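Local coordinates for zona pellucida sperm-binding protein 1,Zona pellucida sperm-binding protein 1 (Gallus gallus, PDB 6GF6), which probably cross-links egg coat filaments around the oocyte, dimerising through its ZP-N1 domain, the part held in this chain, at residues Val76-Tyr81 against Thr105-Pro109; Tyr81-Leu87 against Ser99-Thr105; Thr30-Val35 against Gly62-Ser66. The protein carries 2 engineered substitutions. All blocks are in the same frame, centred on the assembly; numbering follows the deposited sequence.

Contacts 1 and 2 are successive portions of one β hairpin, formed by strands 80-90 and 96-107. They share Tyr81 and Thr105, with centres about 14 Å apart. Contact 3 joins the hairpin's sheet to the facing one. Its strand 30-36 lies beside strand 80-90, so Gln86 N comes within 2.8 Å of Lys34 O, while Phe65 CE2 packs 3.7 Å from Val85 CG2. The centres of contacts 2 and 3 are about 11 Å apart, those of contacts 1 and 3 about 22 Å, with nearest atoms about 10 Å apart. His32 and Lys34, in contact 3, are known zinc ligands of this protein, although no zinc is bound to this chain.

Contact 1: residues Val76-Tyr81 against Thr105-Pro109; sequences VKDGRY and TCPRP
Tyr81 and Cys106 form an antiparallel hydrogen-bonded pair, with Tyr81 N 2.9 Å from Cys106 O and Cys106 N 3.0 Å from Tyr81 O. Next comes the non-hydrogen-bonded pair Arg80-Pro107, and beyond it a weak bond from Arg108 N to Gly79 O. Arg108 and Tyr81 make the larger part of the side-chain contact. The CG of Arg108 stands anti to the backbone N (chi1 -177°) and the chain stays extended as far as NE, which lays the methylenes across the Tyr81 ring at about a right angle. Arg108 CG sits 4.0 Å from the ring centroid in a CH-pi contact over the face, and the guanidinium, turned 79° to the ring, meets Tyr81 CE1 with its edge. Val76 closes in on the same chain, its CG1 3.7 Å from Arg108 CD and its CG2 over one face of the guanidinium. This is the open end of the hairpin of strands 80-90 and 96-107 in the Ig-like ZP-N fold, where Cys106 is tied by a disulfide to Cys14 and the Tyr81 ring also stacks with Tyr69. A serine in place of Tyr81 would probably leave the Arg108 methylenes without their aromatic platform, though still flanked by Val76, and lose the stack on Tyr69. Beyond the bridge, Arg80 bends at chi3 (-64°) and brings its guanidinium flat against a methyl group: Thr105 CG2 lies over the centre of that plane, 3.3 Å from Arg80 CZ. Closer to the backbone, Arg80 CB rests 3.2 Å from Cys106 O.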
loop_
_atom_site.group_PDB
_atom_site.type_symbol
_atom_site.label_atom_id
_atom_site.label_comp_id
_atom_site.label_asym_id
_atom_site.label_seq_id
_atom_site.Cartn_x
_atom_site.Cartn_y
_atom_site.Cartn_z
ATOM N N VAL B 76 19.824 -5.452 -5.348
ATOM C CA VAL B 76 20.417 -6.426 -4.445
ATOM C C VAL B 76 21.912 -6.138 -4.368
ATOM O O VAL B 76 22.622 -6.220 -5.378
ATOM C CB VAL B 76 20.144 -7.862 -4.914
ATOM C CG1 VAL B 76 20.793 -8.868 -3.959
ATOM C CG2 VAL B 76 18.634 -8.090 -5.054
ATOM N N LYS B 77 22.387 -5.794 -3.172
ATOM C CA LYS B 77 23.794 -5.501 -2.932
ATOM C C LYS B 77 24.203 -6.148 -1.619
ATOM O O LYS B 77 23.565 -5.922 -0.586
ATOM C CB LYS B 77 24.066 -3.992 -2.879
ATOM C CG LYS B 77 23.762 -3.247 -4.172
ATOM C CD LYS B 77 23.934 -1.738 -4.005
ATOM C CE LYS B 77 25.391 -1.357 -3.776
ATOM N NZ LYS B 77 25.607 0.118 -3.819
ATOM N N ASP B 78 25.262 -6.954 -1.664
ATOM C CA ASP B 78 25.769 -7.634 -0.475
ATOM C C ASP B 78 24.670 -8.464 0.184
ATOM O O ASP B 78 24.521 -8.470 1.407
ATOM C CB ASP B 78 26.361 -6.634 0.520
ATOM C CG ASP B 78 27.582 -5.926 -0.025
ATOM O OD1 ASP B 78 28.131 -6.388 -1.047
ATOM O OD2 ASP B 78 28.001 -4.911 0.573
ATOM N N GLY B 79 23.885 -9.157 -0.634
ATOM C CA GLY B 79 22.809 -9.979 -0.101
ATOM C C GLY B 79 21.763 -9.194 0.659
ATOM O O GLY B 79 21.239 -9.679 1.669
ATOM N N ARG B 80 21.463 -7.976 0.213
ATOM C CA ARG B 80 20.480 -7.135 0.879
ATOM C C ARG B 80 19.755 -6.292 -0.162
ATOM O O ARG B 80 20.303 -5.986 -1.222
ATOM C CB ARG B 80 21.133 -6.242 1.943
ATOM C CG ARG B 80 21.747 -7.016 3.103
ATOM C CD ARG B 80 22.285 -6.090 4.179
ATOM N NE ARG B 80 23.382 -5.256 3.694
ATOM C CZ ARG B 80 23.979 -4.310 4.414
ATOM N NH1 ARG B 80 24.969 -3.598 3.890
ATOM N NH2 ARG B 80 23.587 -4.070 5.660
ATOM N N TYR B 81 18.498 -5.961 0.133
ATOM C CA TYR B 81 17.735 -5.039 -0.700
ATOM C C TYR B 81 18.156 -3.610 -0.405
ATOM O O TYR B 81 18.299 -3.225 0.759
ATOM C CB TYR B 81 16.237 -5.174 -0.447
ATOM C CG TYR B 81 15.650 -6.524 -0.760
ATOM C CD1 TYR B 81 15.519 -6.955 -2.070
ATOM C CD2 TYR B 81 15.213 -7.367 0.256
ATOM C CE1 TYR B 81 14.974 -8.189 -2.360
ATOM C CE2 TYR B 81 14.670 -8.596 -0.030
ATOM C CZ TYR B 81 14.554 -8.999 -1.338
ATOM O OH TYR B 81 14.014 -10.224 -1.630
ATOM N N THR B 105 18.424 -0.009 3.527
ATOM C CA THR B 105 19.098 -1.292 3.414
ATOM C C THR B 105 18.368 -2.290 4.300
ATOM O O THR B 105 18.211 -2.060 5.503
ATOM C CB THR B 105 20.570 -1.170 3.817
ATOM O OG1 THR B 105 21.205 -0.178 3.004
ATOM C CG2 THR B 105 21.291 -2.487 3.636
ATOM N N CYS B 106 17.896 -3.375 3.697
ATOM C CA CYS B 106 17.097 -4.351 4.415
ATOM C C CYS B 106 17.609 -5.748 4.102
ATOM O O CYS B 106 18.100 -5.997 2.994
ATOM C CB CYS B 106 15.608 -4.238 4.056
ATOM S SG CYS B 106 14.854 -2.692 4.643
ATOM N N PRO B 107 17.560 -6.660 5.067
ATOM C CA PRO B 107 18.152 -7.979 4.849
ATOM C C PRO B 107 17.407 -8.759 3.781
ATOM O O PRO B 107 16.200 -8.603 3.585
ATOM C CB PRO B 107 18.033 -8.650 6.221
ATOM C CG PRO B 107 16.884 -7.976 6.867
ATOM C CD PRO B 107 16.906 -6.560 6.384
ATOM N N ARG B 108 18.152 -9.613 3.093
ATOM C CA ARG B 108 17.619 -10.500 2.076
ATOM C C ARG B 108 18.047 -11.930 2.389
ATOM O O ARG B 108 19.145 -12.146 2.908
ATOM C CB ARG B 108 18.129 -10.084 0.688
ATOM C CG ARG B 108 17.602 -10.882 -0.484
ATOM C CD ARG B 108 18.171 -10.334 -1.786
ATOM N NE ARG B 108 17.608 -10.989 -2.964
ATOM C CZ ARG B 108 18.151 -12.034 -3.583
ATOM N NH1 ARG B 108 19.292 -12.566 -3.152
ATOM N NH2 ARG B 108 17.549 -12.551 -4.643
ATOM N N PRO B 109 17.220 -12.917 2.064
ATOM C CA PRO B 109 17.571 -14.294 2.434
ATOM C C PRO B 109 18.487 -14.967 1.425
ATOM O O PRO B 109 18.237 -14.934 0.216
ATOM C CB PRO B 109 16.206 -14.986 2.504
ATOM C CG PRO B 109 15.377 -14.265 1.535
ATOM C CD PRO B 109 15.845 -12.831 1.544
#

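Contact 2: residues Tyr81-Leu87 against Ser99-Thr105; sequences YVLRVQL and SYEVQMT. Engineered in segment 99-105: Gln103 (natural residue Asn).
Leu87 and Val102 meet tightly on the buried side of the hairpin, Leu87 CD1 only 3.5 Å from Val102 CG2. Further along this face Met104 brings its sulfur obliquely to Val85, SD lying 4.2 Å from CG2. Leu83 continues the layer, and Met19, Leu21 and Phe65 of the facing sheet cover parts of it. Between the faces, Leu83 with Met104, Val85 with Val102 and Leu87 with Tyr100 are hydrogen-bonded pairs, each joined by two backbone bonds. The other face is more polar. There the engineered Gln103 lies with its CG 3.4 Å from Val82 CG1 and also against the methylenes of Arg84. A bend at chi3 (51°) turns the Arg84 guanidinium side-on to Glu101, so that NE, at 3.1 Å, and NH2, at 2.9 Å, both grip Glu101 OE2 in a salt bridge. That oxygen lies in the guanidinium plane, yet both nitrogens approach from above one face of the carboxylate. At the edge, Gln86 NE2 gives a nearly straight bond (166°) of 2.7 Å to Ser99 OG, while Gln86 OE1 accepts from Arg42. The twisted antiparallel hairpin, its apolar face turned to the facing sheet and its other face largely polar, is an element of the Ig-like β sandwich of the ZP-N domain.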
loop_
_atom_site.group_PDB
_atom_site.type_symbol
_atom_site.label_atom_id
_atom_site.label_comp_id
_atom_site.label_asym_id
_atom_site.label_seq_id
_atom_site.Cartn_x
_atom_site.Cartn_y
_atom_site.Cartn_z
ATOM N N TYR B 81 18.498 -5.961 0.133
ATOM C CA TYR B 81 17.735 -5.039 -0.700
ATOM C C TYR B 81 18.156 -3.610 -0.405
ATOM O O TYR B 81 18.299 -3.225 0.759
ATOM C CB TYR B 81 16.237 -5.174 -0.447
ATOM C CG TYR B 81 15.650 -6.524 -0.760
ATOM C CD1 TYR B 81 15.519 -6.955 -2.070
ATOM C CD2 TYR B 81 15.213 -7.367 0.256
ATOM C CE1 TYR B 81 14.974 -8.189 -2.360
ATOM C CE2 TYR B 81 14.670 -8.596 -0.030
ATOM C CZ TYR B 81 14.554 -8.999 -1.338
ATOM O OH TYR B 81 14.014 -10.224 -1.630
ATOM N N VAL B 82 18.360 -2.823 -1.460
ATOM C CA VAL B 82 18.782 -1.435 -1.327
ATOM C C VAL B 82 17.892 -0.560 -2.203
ATOM O O VAL B 82 17.749 -0.814 -3.406
ATOM C CB VAL B 82 20.263 -1.252 -1.700
ATOM C CG1 VAL B 82 20.679 0.208 -1.528
ATOM C CG2 VAL B 82 21.129 -2.162 -0.836
ATOM N N LEU B 83 17.322 0.482 -1.605
ATOM C CA LEU B 83 16.520 1.464 -2.322
ATOM C C LEU B 83 16.935 2.841 -1.840
ATOM O O LEU B 83 16.891 3.118 -0.636
ATOM C CB LEU B 83 15.024 1.249 -2.087
ATOM C CG LEU B 83 14.094 2.211 -2.832
ATOM C CD1 LEU B 83 14.189 2.017 -4.332
ATOM C CD2 LEU B 83 12.669 2.030 -2.379
ATOM N N ARG B 84 17.332 3.691 -2.777
ATOM C CA ARG B 84 17.759 5.049 -2.482
ATOM C C ARG B 84 16.627 6.015 -2.796
ATOM O O ARG B 84 16.031 5.951 -3.876
ATOM C CB ARG B 84 19.015 5.406 -3.279
ATOM C CG ARG B 84 20.254 4.662 -2.798
ATOM C CD ARG B 84 21.506 4.971 -3.610
ATOM N NE ARG B 84 21.750 6.408 -3.765
ATOM C CZ ARG B 84 21.744 7.066 -4.923
ATOM N NH1 ARG B 84 21.508 6.438 -6.072
ATOM N NH2 ARG B 84 21.982 8.369 -4.935
ATOM N N VAL B 85 16.314 6.877 -1.834
ATOM C CA VAL B 85 15.198 7.806 -1.927
ATOM C C VAL B 85 15.705 9.189 -1.560
ATOM O O VAL B 85 16.531 9.335 -0.654
ATOM C CB VAL B 85 14.031 7.402 -1.000
ATOM C CG1 VAL B 85 12.895 8.413 -1.094
ATOM C CG2 VAL B 85 13.528 6.011 -1.347
ATOM N N GLN B 86 15.210 10.203 -2.260
ATOM C CA GLN B 86 15.489 11.593 -1.933
ATOM C C GLN B 86 14.261 12.208 -1.280
ATOM O O GLN B 86 13.141 12.037 -1.772
ATOM C CB GLN B 86 15.879 12.386 -3.181
ATOM C CG GLN B 86 16.308 13.816 -2.887
ATOM C CD GLN B 86 16.567 14.617 -4.143
ATOM O OE1 GLN B 86 16.231 14.189 -5.245
ATOM N NE2 GLN B 86 17.157 15.794 -3.981
ATOM N N LEU B 87 14.472 12.892 -0.160
ATOM C CA LEU B 87 13.430 13.648 0.523
ATOM C C LEU B 87 13.688 15.124 0.299
ATOM O O LEU B 87 14.780 15.616 0.604
ATOM C CB LEU B 87 13.402 13.349 2.019
ATOM C CG LEU B 87 13.090 11.921 2.438
ATOM C CD1 LEU B 87 14.330 11.081 2.323
ATOM C CD2 LEU B 87 12.566 11.900 3.863
ATOM N N SER B 99 17.240 19.132 1.330
ATOM C CA SER B 99 17.228 17.905 0.552
ATOM C C SER B 99 18.033 16.841 1.283
ATOM O O SER B 99 19.169 17.091 1.704
ATOM C CB SER B 99 17.790 18.145 -0.845
ATOM O OG SER B 99 17.692 16.977 -1.630
ATOM N N TYR B 100 17.433 15.663 1.450
ATOM C CA TYR B 100 18.073 14.555 2.136
ATOM C C TYR B 100 18.042 13.323 1.243
ATOM O O TYR B 100 17.097 13.107 0.480
ATOM C CB TYR B 100 17.397 14.241 3.485
ATOM C CG TYR B 100 17.159 15.449 4.368
ATOM C CD1 TYR B 100 16.106 16.323 4.121
ATOM C CD2 TYR B 100 17.993 15.720 5.447
ATOM C CE1 TYR B 100 15.887 17.427 4.925
ATOM C CE2 TYR B 100 17.783 16.823 6.255
ATOM C CZ TYR B 100 16.729 17.676 5.989
ATOM O OH TYR B 100 16.515 18.779 6.790
ATOM N N GLU B 101 19.093 12.519 1.346
ATOM C CA GLU B 101 19.197 11.260 0.627
ATOM C C GLU B 101 19.298 10.134 1.642
ATOM O O GLU B 101 20.051 10.234 2.614
ATOM C CB GLU B 101 20.411 11.237 -0.295
ATOM C CG GLU B 101 20.589 9.918 -1.014
ATOM C CD GLU B 101 21.723 9.949 -2.016
ATOM O OE1 GLU B 101 21.882 10.981 -2.709
ATOM O OE2 GLU B 101 22.457 8.940 -2.104
ATOM N N VAL B 102 18.545 9.061 1.407
ATOM C CA VAL B 102 18.490 7.930 2.323
ATOM C C VAL B 102 18.666 6.653 1.524
ATOM O O VAL B 102 17.987 6.450 0.511
ATOM C CB VAL B 102 17.157 7.880 3.094
ATOM C CG1 VAL B 102 17.178 6.759 4.129
ATOM C CG2 VAL B 102 16.867 9.205 3.757
ATOM N N GLN B 103 19.533 5.774 2.012
ATOM C CA GLN B 103 19.727 4.450 1.440
ATOM C C GLN B 103 19.074 3.455 2.389
ATOM O O GLN B 103 19.614 3.162 3.458
ATOM C CB GLN B 103 21.213 4.152 1.244
ATOM C CG GLN B 103 21.489 2.958 0.341
ATOM C CD GLN B 103 22.972 2.652 0.187
ATOM O OE1 GLN B 103 23.475 2.502 -0.929
ATOM N NE2 GLN B 103 23.675 2.546 1.308
ATOM N N MET B 104 17.914 2.941 1.998
ATOM C CA MET B 104 17.210 1.956 2.802
ATOM C C MET B 104 17.810 0.588 2.511
ATOM O O MET B 104 17.722 0.087 1.383
ATOM C CB MET B 104 15.712 1.995 2.507
ATOM C CG MET B 104 15.066 3.346 2.812
ATOM S SD MET B 104 13.439 3.586 2.056
ATOM C CE MET B 104 12.397 2.559 3.074
ATOM N N THR B 105 18.424 -0.009 3.527
ATOM C CA THR B 105 19.098 -1.292 3.414
ATOM C C THR B 105 18.368 -2.290 4.300
ATOM O O THR B 105 18.211 -2.060 5.503
ATOM C CB THR B 105 20.570 -1.170 3.817
ATOM O OG1 THR B 105 21.205 -0.178 3.004
ATOM C CG2 THR B 105 21.291 -2.487 3.636
#

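Contact 3: residues Thr30-Val35 against Gly62-Ser66; sequences TVHFKV and GLIFS
Phe33 holds CG anti to its carbonyl carbon (chi1 -62°), whereas Phe65 turns CG anti to the backbone N (chi1 171°), and the two side chains thereby slide past one another in opposite directions. The result is the inner packing of an Ig-like β sandwich: strand 30-36 belongs to one sheet and strand 63-68 to the other, the axes of segments 30-35 and 63-66 approach to 8.8 Å with their directions 10° apart, and no hydrogen bond crosses between the two segments. Phe33 is enclosed on several sides. Phe65 CB lies over one face of its ring, 4.2 Å from the centroid in a CH-pi contact, while Val31 CG1 rests over the opposite face, toward the rim. Leu63 CB comes in at the edge, in the ring plane, 3.9 Å from Phe33 CE1. These three neighbours should restrict both tilting and rotation of the ring. Leu55, Leu21 and Ala23 add to its surroundings from the strands of the opposing sheet. The Phe65 ring, carried beyond Phe33, meets Val35 at its far end, with CZ 3.9 Å from Val35 CG2. The intervening residues point outward. His32 and Lys34 lie on the outer face of their sheet, where Lys34 NZ is held in a salt bridge by Glu44. On the outer face of the other sheet, Ile64 packs on Thr41 of the second subunit. At the opposite end of the contact the tip of Leu63 touches through one methyl, CD1, which lies 3.7 Å from Val31 CB and 3.6 Å from Thr30 OG1.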
loop_
_atom_site.group_PDB
_atom_site.type_symbol
_atom_site.label_atom_id
_atom_site.label_comp_id
_atom_site.label_asym_id
_atom_site.label_seq_id
_atom_site.Cartn_x
_atom_site.Cartn_y
_atom_site.Cartn_z
ATOM N N THR B 30 6.172 20.462 4.012
ATOM C CA THR B 30 5.844 19.126 3.545
ATOM C C THR B 30 7.119 18.473 3.032
ATOM O O THR B 30 8.197 19.072 3.035
ATOM C CB THR B 30 4.746 19.142 2.478
ATOM O OG1 THR B 30 4.341 17.793 2.205
ATOM C CG2 THR B 30 5.231 19.795 1.198
ATOM N N VAL B 31 6.991 17.225 2.596
ATOM C CA VAL B 31 8.113 16.443 2.095
ATOM C C VAL B 31 7.679 15.829 0.774
ATOM O O VAL B 31 6.552 15.339 0.653
ATOM C CB VAL B 31 8.554 15.354 3.095
ATOM C CG1 VAL B 31 9.676 14.496 2.529
ATOM C CG2 VAL B 31 8.996 15.982 4.401
ATOM N N HIS B 32 8.533 15.938 -0.236
ATOM C CA HIS B 32 8.339 15.250 -1.500
ATOM C C HIS B 32 9.370 14.139 -1.624
ATOM O O HIS B 32 10.547 14.333 -1.293
ATOM C CB HIS B 32 8.448 16.224 -2.676
ATOM C CG HIS B 32 7.257 17.115 -2.822
ATOM N ND1 HIS B 32 7.117 18.011 -3.859
ATOM C CD2 HIS B 32 6.141 17.239 -2.065
ATOM C CE1 HIS B 32 5.969 18.652 -3.730
ATOM N NE2 HIS B 32 5.358 18.201 -2.650
ATOM N N PHE B 33 8.916 12.976 -2.080
ATOM C CA PHE B 33 9.745 11.786 -2.200
ATOM C C PHE B 33 10.044 11.505 -3.665
ATOM O O PHE B 33 9.169 11.643 -4.525
ATOM C CB PHE B 33 9.056 10.566 -1.576
ATOM C CG PHE B 33 8.796 10.693 -0.100
ATOM C CD1 PHE B 33 7.662 11.339 0.368
ATOM C CD2 PHE B 33 9.679 10.151 0.821
ATOM C CE1 PHE B 33 7.418 11.449 1.726
ATOM C CE2 PHE B 33 9.439 10.258 2.181
ATOM C CZ PHE B 33 8.308 10.909 2.632
ATOM N N LYS B 34 11.286 11.110 -3.944
ATOM C CA LYS B 34 11.686 10.672 -5.274
ATOM C C LYS B 34 12.580 9.447 -5.147
ATOM O O LYS B 34 13.455 9.396 -4.278
ATOM C CB LYS B 34 12.427 11.770 -6.049
ATOM C CG LYS B 34 11.564 12.944 -6.486
ATOM C CD LYS B 34 11.594 14.068 -5.462
ATOM C CE LYS B 34 11.012 15.353 -6.033
ATOM N NZ LYS B 34 9.575 15.205 -6.394
ATOM N N VAL B 35 12.355 8.468 -6.015
ATOM C CA VAL B 35 13.173 7.263 -6.064
ATOM C C VAL B 35 14.385 7.526 -6.944
ATOM O O VAL B 35 14.271 8.122 -8.020
ATOM C CB VAL B 35 12.352 6.069 -6.584
ATOM C CG1 VAL B 35 13.232 4.836 -6.727
ATOM C CG2 VAL B 35 11.182 5.786 -5.656
ATOM N N GLY B 62 2.240 12.697 9.669
ATOM C CA GLY B 62 3.491 12.244 9.094
ATOM C C GLY B 62 3.290 11.630 7.720
ATOM O O GLY B 62 2.219 11.127 7.383
ATOM N N LEU B 63 4.344 11.680 6.912
ATOM C CA LEU B 63 4.309 11.174 5.546
ATOM C C LEU B 63 5.030 9.836 5.460
ATOM O O LEU B 63 6.070 9.633 6.094
ATOM C CB LEU B 63 4.926 12.185 4.582
ATOM C CG LEU B 63 4.247 13.563 4.654
ATOM C CD1 LEU B 63 5.003 14.616 3.865
ATOM C CD2 LEU B 63 2.811 13.475 4.168
ATOM N N ILE B 64 4.439 8.912 4.706
ATOM C CA ILE B 64 4.867 7.519 4.665
ATOM C C ILE B 64 5.146 7.158 3.215
ATOM O O ILE B 64 4.256 7.265 2.363
ATOM C CB ILE B 64 3.801 6.587 5.259
ATOM C CG1 ILE B 64 3.454 7.007 6.695
ATOM C CG2 ILE B 64 4.284 5.148 5.232
ATOM C CD1 ILE B 64 2.213 6.328 7.254
ATOM N N PHE B 65 6.361 6.692 2.943
ATOM C CA PHE B 65 6.721 6.112 1.656
ATOM C C PHE B 65 6.856 4.605 1.846
ATOM O O PHE B 65 7.632 4.158 2.697
ATOM C CB PHE B 65 8.033 6.685 1.131
ATOM C CG PHE B 65 8.551 5.969 -0.086
ATOM C CD1 PHE B 65 7.842 6.001 -1.280
ATOM C CD2 PHE B 65 9.700 5.195 -0.018
ATOM C CE1 PHE B 65 8.311 5.335 -2.400
ATOM C CE2 PHE B 65 10.168 4.515 -1.134
ATOM C CZ PHE B 65 9.470 4.579 -2.321
ATOM N N SER B 66 6.067 3.836 1.095
ATOM C CA SER B 66 6.054 2.377 1.157
ATOM C C SER B 66 6.620 1.786 -0.130
ATOM O O SER B 66 6.321 2.280 -1.225
ATOM C CB SER B 66 4.631 1.862 1.368
ATOM O OG SER B 66 4.039 2.468 2.508
#